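Local coordinates for lipopolysaccharide export system protein LptH (Pseudomonas aeruginosa, PDB 4UU4) that binds lipopolysaccharide and is required to carry it from the inner to the outer membrane, possibly as part of a bridge across the periplasm, at residues V48-G53 with T68-Q73; A124-E129 with E136-D141; N131-E136 with I164-Q169. All blocks are in the same frame, centred on the assembly; numbering follows the deposited sequence.

Contact 1. Residues V48-G53 with T68-Q73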
loop_
_atom_site.group_PDB
_atom_site.type_symbol
_atom_site.label_atom_id
_atom_site.label_comp_id
_atom_site.label_asym_id
_atom_site.label_seq_id
_atom_site.Cartn_x
_atom_site.Cartn_y
_atom_site.Cartn_z
ATOM N N VAL A 48 13.595 -2.809 12.688
ATOM C CA VAL A 48 12.490 -3.509 12.048
ATOM C C VAL A 48 11.413 -3.859 13.068
ATOM O O VAL A 48 11.717 -4.300 14.174
ATOM C CB VAL A 48 12.992 -4.784 11.344
ATOM C CG1 VAL A 48 11.831 -5.660 10.891
ATOM C CG2 VAL A 48 13.884 -4.413 10.168
ATOM N N ALA A 49 10.153 -3.641 12.704
ATOM C CA ALA A 49 9.044 -3.984 13.588
ATOM C C ALA A 49 8.008 -4.830 12.862
ATOM O O ALA A 49 7.617 -4.505 11.747
ATOM C CB ALA A 49 8.402 -2.724 14.133
ATOM N N VAL A 50 7.556 -5.917 13.479
ATOM C CA VAL A 50 6.477 -6.684 12.848
ATOM C C VAL A 50 5.215 -6.788 13.712
ATOM O O VAL A 50 5.268 -7.163 14.882
ATOM C CB VAL A 50 6.938 -8.075 12.325
ATOM C CG1 VAL A 50 7.792 -8.784 13.347
ATOM C CG2 VAL A 50 5.741 -8.931 11.933
ATOM N N TYR A 51 4.085 -6.433 13.103
ATOM C CA TYR A 51 2.783 -6.412 13.752
ATOM C C TYR A 51 1.860 -7.471 13.145
ATOM O O TYR A 51 1.805 -7.633 11.921
ATOM C CB TYR A 51 2.144 -5.032 13.592
ATOM C CG TYR A 51 3.032 -3.876 13.997
ATOM C CD1 TYR A 51 3.937 -3.322 13.100
ATOM C CD2 TYR A 51 2.950 -3.324 15.272
ATOM C CE1 TYR A 51 4.747 -2.262 13.466
ATOM C CE2 TYR A 51 3.757 -2.263 15.648
ATOM C CZ TYR A 51 4.653 -1.739 14.742
ATOM O OH TYR A 51 5.455 -0.685 15.111
ATOM N N ARG A 52 1.134 -8.185 14.005
ATOM C CA ARG A 52 0.251 -9.261 13.555
ATOM C C ARG A 52 -1.144 -9.151 14.166
ATOM O O ARG A 52 -1.302 -8.667 15.294
ATOM C CB ARG A 52 0.840 -10.629 13.911
ATOM C CG ARG A 52 2.216 -10.911 13.333
ATOM C CD ARG A 52 2.655 -12.331 13.663
ATOM N NE ARG A 52 4.106 -12.493 13.609
ATOM C CZ ARG A 52 4.937 -12.072 14.558
ATOM N NH1 ARG A 52 4.464 -11.451 15.631
ATOM N NH2 ARG A 52 6.243 -12.262 14.432
ATOM N N GLY A 53 -2.146 -9.605 13.412
ATOM C CA GLY A 53 -3.514 -9.695 13.898
ATOM C C GLY A 53 -4.375 -8.477 13.611
ATOM O O GLY A 53 -4.420 -7.545 14.415
ATOM N N THR A 68 -0.379 -9.300 8.344
ATOM C CA THR A 68 0.964 -9.098 8.867
ATOM C C THR A 68 1.637 -7.888 8.235
ATOM O O THR A 68 1.741 -7.787 7.006
ATOM C CB THR A 68 1.847 -10.333 8.636
ATOM O OG1 THR A 68 1.146 -11.509 9.057
ATOM C CG2 THR A 68 3.160 -10.203 9.402
ATOM N N VAL A 69 2.109 -6.980 9.084
ATOM C CA VAL A 69 2.752 -5.759 8.613
ATOM C C VAL A 69 4.163 -5.597 9.173
ATOM O O VAL A 69 4.392 -5.759 10.361
ATOM C CB VAL A 69 1.895 -4.524 8.947
ATOM C CG1 VAL A 69 2.605 -3.244 8.535
ATOM C CG2 VAL A 69 0.548 -4.626 8.246
ATOM N N THR A 70 5.117 -5.293 8.304
ATOM C CA THR A 70 6.479 -5.039 8.741
ATOM C C THR A 70 6.891 -3.613 8.400
ATOM O O THR A 70 6.725 -3.173 7.264
ATOM C CB THR A 70 7.478 -6.007 8.086
ATOM O OG1 THR A 70 7.104 -7.359 8.376
ATOM C CG2 THR A 70 8.883 -5.749 8.609
ATOM N N LEU A 71 7.418 -2.897 9.394
ATOM C CA LEU A 71 8.010 -1.583 9.173
ATOM C C LEU A 71 9.520 -1.703 9.178
ATOM O O LEU A 71 10.103 -2.248 10.123
ATOM C CB LEU A 71 7.603 -0.600 10.267
ATOM C CG LEU A 71 6.140 -0.538 10.690
ATOM C CD1 LEU A 71 5.911 0.647 11.614
ATOM C CD2 LEU A 71 5.237 -0.455 9.493
ATOM N N LYS A 72 10.153 -1.195 8.126
ATOM C CA LYS A 72 11.606 -1.122 8.107
ATOM C C LYS A 72 12.014 0.327 8.292
ATOM O O LYS A 72 11.435 1.219 7.677
ATOM C CB LYS A 72 12.165 -1.678 6.800
ATOM C CG LYS A 72 11.807 -3.137 6.555
ATOM C CD LYS A 72 12.346 -3.622 5.218
ATOM C CE LYS A 72 12.027 -5.093 4.977
ATOM N NZ LYS A 72 10.578 -5.348 4.717
ATOM N N GLN A 73 13.004 0.552 9.150
ATOM C CA GLN A 73 13.447 1.898 9.501
ATOM C C GLN A 73 14.721 2.275 8.750
ATOM O O GLN A 73 15.571 1.428 8.500
ATOM C CB GLN A 73 13.674 1.977 11.014
ATOM C CG GLN A 73 13.931 3.364 11.555
ATOM C CD GLN A 73 13.879 3.414 13.069
ATOM O OE1 GLN A 73 13.533 2.430 13.724
ATOM N NE2 GLN A 73 14.224 4.566 13.635
#
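Tyr-51 and Leu-71 stand diagonally, in successive hydrogen-bonded pairs on the same face of the sheet; chi1 sets each CG beside its own backbone N, anti to the carbonyl carbon (-51° and -46°), and the CE1 edge of the ring then meets Leu-71. The two side chains cross at about a right angle. Leu-71 comes to the edge of the phenol ring, near its plane, with CG 3.6 Å from Tyr-51 CE1, while its CD1 lies 3.8 Å from Tyr-51 OH. A branched aliphatic tip suits this place, since it covers the ring's rim with carbon.

Beneath the ring runs a regular antiparallel ladder. Ala-49 and Leu-71 form one hydrogen-bonded pair, Tyr-51 and Val-69 the next; Tyr-51 N reaches Val-69 O at 2.8 Å in an almost straight bond (174°), and Val-69 N returns one to Tyr-51 O at 2.9 Å.

The other face carries Val-48, Val-50, Arg-52, Thr-68, Thr-70 and Lys-72. Here beta-branched residues, at home in strands, touch through methyls: Val-48 CG1 lies 3.7 Å from Thr-70 CG2, and Val-50 CG2 lies 3.8 Å from Thr-68 CG2. Arg-52 and Lys-72 are charged and exposed.

Strand 39-43 flanks strand 48-52, bonding Val-50 through Glu-41, and strand 81-85 flanks strand 68-72. Val-69 faces inward onto Val-55 and Val-57 of strand 55-59, in the opposing sheet of the jellyroll.

Contact 2. Residues A124-E129 with E136-D141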
loop_
_atom_site.group_PDB
_atom_site.type_symbol
_atom_site.label_atom_id
_atom_site.label_comp_id
_atom_site.label_asym_id
_atom_site.label_seq_id
_atom_site.Cartn_x
_atom_site.Cartn_y
_atom_site.Cartn_z
ATOM N N ALA A 124 -3.297 -7.001 -7.995
ATOM C CA ALA A 124 -3.284 -5.559 -7.799
ATOM C C ALA A 124 -4.544 -4.885 -8.347
ATOM O O ALA A 124 -4.836 -4.962 -9.539
ATOM C CB ALA A 124 -2.040 -4.960 -8.433
ATOM N N LYS A 125 -5.291 -4.225 -7.466
ATOM C CA LYS A 125 -6.470 -3.479 -7.878
ATOM C C LYS A 125 -6.363 -2.048 -7.365
ATOM O O LYS A 125 -5.715 -1.799 -6.357
ATOM C CB LYS A 125 -7.742 -4.146 -7.343
ATOM C CG LYS A 125 -9.019 -3.764 -8.083
ATOM C CD LYS A 125 -10.261 -4.270 -7.357
ATOM C CE LYS A 125 -10.171 -5.759 -7.044
ATOM N NZ LYS A 125 -11.299 -6.231 -6.184
ATOM N N VAL A 126 -6.974 -1.107 -8.078
ATOM C CA VAL A 126 -7.036 0.288 -7.648
ATOM C C VAL A 126 -8.372 0.891 -8.052
ATOM O O VAL A 126 -8.722 0.898 -9.232
ATOM C CB VAL A 126 -5.927 1.157 -8.281
ATOM C CG1 VAL A 126 -6.148 2.616 -7.933
ATOM C CG2 VAL A 126 -4.552 0.720 -7.824
ATOM N N ILE A 127 -9.119 1.403 -7.081
ATOM C CA ILE A 127 -10.373 2.071 -7.385
ATOM C C ILE A 127 -10.264 3.574 -7.153
ATOM O O ILE A 127 -10.194 4.032 -6.008
ATOM C CB ILE A 127 -11.542 1.499 -6.567
ATOM C CG1 ILE A 127 -11.561 -0.028 -6.659
ATOM C CG2 ILE A 127 -12.858 2.073 -7.055
ATOM C CD1 ILE A 127 -12.583 -0.683 -5.753
ATOM N N GLN A 128 -10.225 4.333 -8.248
ATOM C CA GLN A 128 -10.255 5.789 -8.167
ATOM C C GLN A 128 -11.444 6.388 -8.929
ATOM O O GLN A 128 -11.513 6.339 -10.156
ATOM C CB GLN A 128 -8.905 6.421 -8.567
ATOM C CG GLN A 128 -8.533 6.421 -10.044
ATOM C CD GLN A 128 -7.305 7.274 -10.321
ATOM O OE1 GLN A 128 -6.300 7.184 -9.613
ATOM N NE2 GLN A 128 -7.385 8.117 -11.343
ATOM N N GLU A 129 -12.395 6.925 -8.165
ATOM C CA GLU A 129 -13.552 7.642 -8.703
ATOM C C GLU A 129 -14.318 6.847 -9.761
ATOM O O GLU A 129 -14.517 7.315 -10.883
ATOM C CB GLU A 129 -13.115 8.996 -9.262
ATOM C CG GLU A 129 -12.090 9.699 -8.384
ATOM C CD GLU A 129 -11.534 10.955 -9.018
ATOM O OE1 GLU A 129 -12.151 12.025 -8.849
ATOM O OE2 GLU A 129 -10.478 10.877 -9.683
ATOM N N GLU A 136 -1.255 -7.397 -12.577
ATOM C CA GLU A 136 -0.343 -8.241 -11.820
ATOM C C GLU A 136 0.431 -7.385 -10.828
ATOM O O GLU A 136 0.752 -7.828 -9.721
ATOM C CB GLU A 136 0.634 -8.953 -12.760
ATOM C CG GLU A 136 0.521 -10.468 -12.758
ATOM C CD GLU A 136 1.587 -11.126 -13.613
ATOM O OE1 GLU A 136 2.693 -10.555 -13.716
ATOM O OE2 GLU A 136 1.319 -12.209 -14.185
ATOM N N LYS A 137 0.729 -6.155 -11.232
ATOM C CA LYS A 137 1.497 -5.244 -10.396
ATOM C C LYS A 137 1.171 -3.778 -10.680
ATOM O O LYS A 137 1.220 -3.328 -11.826
ATOM C CB LYS A 137 2.992 -5.505 -10.582
ATOM C CG LYS A 137 3.891 -4.468 -9.939
ATOM C CD LYS A 137 5.350 -4.783 -10.174
ATOM C CE LYS A 137 6.231 -3.631 -9.736
ATOM N NZ LYS A 137 7.664 -4.018 -9.617
ATOM N N ILE A 138 0.841 -3.034 -9.630
ATOM C CA ILE A 138 0.490 -1.626 -9.778
ATOM C C ILE A 138 1.328 -0.722 -8.881
ATOM O O ILE A 138 1.315 -0.858 -7.668
ATOM C CB ILE A 138 -0.999 -1.375 -9.477
ATOM C CG1 ILE A 138 -1.882 -2.083 -10.502
ATOM C CG2 ILE A 138 -1.295 0.109 -9.486
ATOM C CD1 ILE A 138 -3.356 -1.826 -10.312
ATOM N N VAL A 139 2.055 0.208 -9.488
ATOM C CA VAL A 139 2.865 1.149 -8.731
ATOM C C VAL A 139 2.156 2.499 -8.648
ATOM O O VAL A 139 1.676 3.014 -9.650
ATOM C CB VAL A 139 4.255 1.311 -9.360
ATOM C CG1 VAL A 139 5.155 2.139 -8.453
ATOM C CG2 VAL A 139 4.867 -0.053 -9.615
ATOM N N TYR A 140 2.093 3.071 -7.451
ATOM C CA TYR A 140 1.332 4.296 -7.237
ATOM C C TYR A 140 2.132 5.406 -6.556
ATOM O O TYR A 140 2.435 5.331 -5.363
ATOM C CB TYR A 140 0.053 3.993 -6.450
ATOM C CG TYR A 140 -0.789 5.210 -6.142
ATOM C CD1 TYR A 140 -1.135 6.112 -7.137
ATOM C CD2 TYR A 140 -1.250 5.448 -4.858
ATOM C CE1 TYR A 140 -1.907 7.221 -6.857
ATOM C CE2 TYR A 140 -2.023 6.553 -4.569
ATOM C CZ TYR A 140 -2.347 7.435 -5.569
ATOM O OH TYR A 140 -3.117 8.539 -5.277
ATOM N N ASP A 141 2.472 6.430 -7.332
ATOM C CA ASP A 141 3.068 7.641 -6.791
ATOM C C ASP A 141 1.965 8.435 -6.102
ATOM O O ASP A 141 0.991 8.822 -6.735
ATOM C CB ASP A 141 3.703 8.462 -7.916
ATOM C CG ASP A 141 4.531 9.629 -7.404
ATOM O OD1 ASP A 141 4.038 10.398 -6.552
ATOM O OD2 ASP A 141 5.685 9.777 -7.859
#
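Ala-124 and Lys-137 make the nearest backbone approach, with CA atoms 5.4 Å apart, and from there strands 124-128 and 137-141 diverge at 46°. They belong to different sheets: the chain turns a corner at Glu-136 and passes from one layer of the jellyroll to the other. Each strand bonds within its own layer, Ala-124 to Gly-135 and Val-126 to Phe-133, Lys-137 to Gly-150.

Between these two strands the layers meet mainly through Ile-138, directed at the first strand. Its CG1 sits beside the backbone N (chi1 -65°), 3.5 Å from Ala-124 CB, and CD1 continues to 3.6 Å from Ala-124 O. The other branch, CG2, lies 3.7 Å from Val-126 CG2, so the forked isoleucine meets both residues. Alanine suits the narrow end: where the backbones are closest, a single methyl is enough to reach Ile-138. Valine suits the wider part, its side chain crossing that of Ile-138 obliquely. Leu-120, touching both Val-126 and Ile-138, and Val-147 and Ala-149, touching Ile-138, add to this apolar cluster.

With carbon meeting carbon almost throughout, cohesion here should come mainly from dispersion and the exclusion of water. The apolar interior formed here is consistent with a fold that handles the acyl chains of lipopolysaccharide.

Contact 3. Residues N131-E136 with I164-Q169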
loop_
_atom_site.group_PDB
_atom_site.type_symbol
_atom_site.label_atom_id
_atom_site.label_comp_id
_atom_site.label_asym_id
_atom_site.label_seq_id
_atom_site.Cartn_x
_atom_site.Cartn_y
_atom_site.Cartn_z
ATOM N N ASN A 131 -13.438 4.580 -11.561
ATOM C CA ASN A 131 -12.483 3.937 -12.457
ATOM C C ASN A 131 -11.736 2.783 -11.783
ATOM O O ASN A 131 -10.969 2.992 -10.843
ATOM C CB ASN A 131 -11.494 4.968 -13.024
ATOM C CG ASN A 131 -12.181 6.038 -13.869
ATOM O OD1 ASN A 131 -13.405 6.061 -13.982
ATOM N ND2 ASN A 131 -11.391 6.930 -14.460
ATOM N N THR A 132 -11.964 1.564 -12.263
ATOM C CA THR A 132 -11.319 0.389 -11.674
ATOM C C THR A 132 -10.126 -0.105 -12.500
ATOM O O THR A 132 -10.186 -0.210 -13.721
ATOM C CB THR A 132 -12.335 -0.751 -11.378
ATOM O OG1 THR A 132 -12.980 -0.504 -10.122
ATOM C CG2 THR A 132 -11.656 -2.114 -11.327
ATOM N N PHE A 133 -9.039 -0.387 -11.793
ATOM C CA PHE A 133 -7.762 -0.760 -12.375
ATOM C C PHE A 133 -7.382 -2.133 -11.844
ATOM O O PHE A 133 -7.451 -2.361 -10.644
ATOM C CB PHE A 133 -6.705 0.221 -11.883
ATOM C CG PHE A 133 -6.150 1.110 -12.946
ATOM C CD1 PHE A 133 -5.287 0.610 -13.903
ATOM C CD2 PHE A 133 -6.457 2.459 -12.966
ATOM C CE1 PHE A 133 -4.758 1.433 -14.878
ATOM C CE2 PHE A 133 -5.932 3.287 -13.936
ATOM C CZ PHE A 133 -5.082 2.776 -14.894
ATOM N N GLU A 134 -6.969 -3.044 -12.721
ATOM C CA GLU A 134 -6.527 -4.368 -12.284
ATOM C C GLU A 134 -5.292 -4.824 -13.041
ATOM O O GLU A 134 -5.170 -4.581 -14.240
ATOM C CB GLU A 134 -7.647 -5.401 -12.428
ATOM C CG GLU A 134 -8.530 -5.534 -11.200
ATOM C CD GLU A 134 -9.811 -6.291 -11.482
ATOM O OE1 GLU A 134 -10.499 -5.945 -12.465
ATOM O OE2 GLU A 134 -10.138 -7.222 -10.719
ATOM N N GLY A 135 -4.378 -5.484 -12.335
ATOM C CA GLY A 135 -3.119 -5.908 -12.919
ATOM C C GLY A 135 -2.317 -6.826 -12.019
ATOM O O GLY A 135 -2.654 -7.027 -10.851
ATOM N N GLU A 136 -1.255 -7.397 -12.577
ATOM C CA GLU A 136 -0.343 -8.241 -11.820
ATOM C C GLU A 136 0.431 -7.385 -10.828
ATOM O O GLU A 136 0.752 -7.828 -9.721
ATOM C CB GLU A 136 0.634 -8.953 -12.760
ATOM C CG GLU A 136 0.521 -10.468 -12.758
ATOM C CD GLU A 136 1.587 -11.126 -13.613
ATOM O OE1 GLU A 136 2.693 -10.555 -13.716
ATOM O OE2 GLU A 136 1.319 -12.209 -14.185
ATOM N N ILE A 164 -3.504 -6.470 -18.280
ATOM C CA ILE A 164 -4.222 -5.661 -17.299
ATOM C C ILE A 164 -5.621 -5.273 -17.790
ATOM O O ILE A 164 -5.894 -5.258 -18.991
ATOM C CB ILE A 164 -3.446 -4.379 -16.965
ATOM C CG1 ILE A 164 -3.322 -3.496 -18.199
ATOM C CG2 ILE A 164 -2.060 -4.702 -16.448
ATOM C CD1 ILE A 164 -2.364 -2.362 -18.000
ATOM N N ASP A 165 -6.506 -4.961 -16.850
ATOM C CA ASP A 165 -7.849 -4.512 -17.192
ATOM C C ASP A 165 -8.106 -3.114 -16.646
ATOM O O ASP A 165 -7.606 -2.748 -15.584
ATOM C CB ASP A 165 -8.903 -5.483 -16.656
ATOM C CG ASP A 165 -9.545 -6.308 -17.754
ATOM O OD1 ASP A 165 -10.285 -5.732 -18.578
ATOM O OD2 ASP A 165 -9.315 -7.535 -17.790
ATOM N N MET A 166 -8.904 -2.348 -17.378
ATOM C CA MET A 166 -9.204 -0.973 -17.013
ATOM C C MET A 166 -10.665 -0.667 -17.312
ATOM O O MET A 166 -11.162 -1.001 -18.384
ATOM C CB MET A 166 -8.303 -0.029 -17.812
ATOM C CG MET A 166 -8.603 1.447 -17.617
ATOM S SD MET A 166 -8.489 1.940 -15.891
ATOM C CE MET A 166 -8.968 3.659 -16.000
ATOM N N VAL A 167 -11.358 -0.042 -16.366
ATOM C CA VAL A 167 -12.703 0.456 -16.635
ATOM C C VAL A 167 -12.892 1.899 -16.180
ATOM O O VAL A 167 -12.600 2.253 -15.037
ATOM C CB VAL A 167 -13.804 -0.438 -16.026
ATOM C CG1 VAL A 167 -13.919 -1.744 -16.794
ATOM C CG2 VAL A 167 -13.528 -0.703 -14.575
ATOM N N ILE A 168 -13.364 2.726 -17.108
ATOM C CA ILE A 168 -13.740 4.098 -16.816
ATOM C C ILE A 168 -15.256 4.169 -16.802
ATOM O O ILE A 168 -15.898 3.967 -17.830
ATOM C CB ILE A 168 -13.222 5.070 -17.888
ATOM C CG1 ILE A 168 -11.692 5.066 -17.932
ATOM C CG2 ILE A 168 -13.737 6.477 -17.618
ATOM C CD1 ILE A 168 -11.112 5.910 -19.053
ATOM N N GLN A 169 -15.824 4.446 -15.633
ATOM C CA GLN A 169 -17.270 4.515 -15.486
ATOM C C GLN A 169 -17.754 5.923 -15.833
ATOM O O GLN A 169 -17.188 6.906 -15.361
ATOM C CB GLN A 169 -17.671 4.137 -14.057
ATOM C CG GLN A 169 -18.938 3.304 -13.955
ATOM C CD GLN A 169 -18.758 1.892 -14.477
ATOM O OE1 GLN A 169 -17.750 1.240 -14.203
ATOM N NE2 GLN A 169 -19.740 1.411 -15.231
#
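Met-166 sets its sulfur squarely over the ring of Phe-133, a Met-aromatic contact: SD is 3.5 Å from the ring centroid and only 11° off the normal. The methionine chain bends at chi2 (58°), which places SD above the ring, and CE lies near the rim, 3.7 Å from Phe-133 CE2. A flexible chain with a polarisable sulfur suits a place over an aromatic face.

The pair sits on an antiparallel ladder. Thr-132 and Val-167 exchange two backbone bonds, as do Glu-134 and Asp-165; in the latter pair Asp-165 N, 3.0 Å from Glu-134 O, is tilted 31° from the carbonyl plane. Thr-132 and Val-167 lie side by side on the face away from the ring, both beta-branched, as strands favour. Past the ladder, Asn-131 OD1 accepts a weak bond from Gln-169 N at 3.3 Å, the short amide serving the backbone where the regular pairing has stopped. At the other end Gly-135 CA lies 3.9 Å from Ile-164 CG2; glycine suits this place because that methyl lies close to the side on which a side chain would start.

Glu-134 OE1 and Asp-165 OD2, 5.7 Å apart, are like charges on one face, and Arg-161 forms long, weak ion pairs with both, which would ease their repulsion. Strand 165-167, outermost in its sheet within this chain, is held by backbone bonds, the sulfur-aromatic contact and carbon contacts such as Val-167 CG2 with Thr-132 CB.

How the contacts relate
Contact 1 comes first along the chain and closes a loop of 14 residues, in which strands 55-59 and 62-66 make an excursion to the opposite sheet. Contacts 2 and 3 lie on the other side of the chain's centre, their centres about 22 and 30 Å from that of contact 1. Contact 2 closes over the six residues 130-135, which include strand 131-135; contact 3 closes over the 27 residues 137-163, which include strands 137-141 and 147-150. The two therefore cross, sharing Glu-136, and they touch directly, since strands 124-128 and 131-135 are adjacent. Contact 1 pairs neighbours in one sheet, contact 3 pairs neighbours in the other, and contact 2 bridges the two.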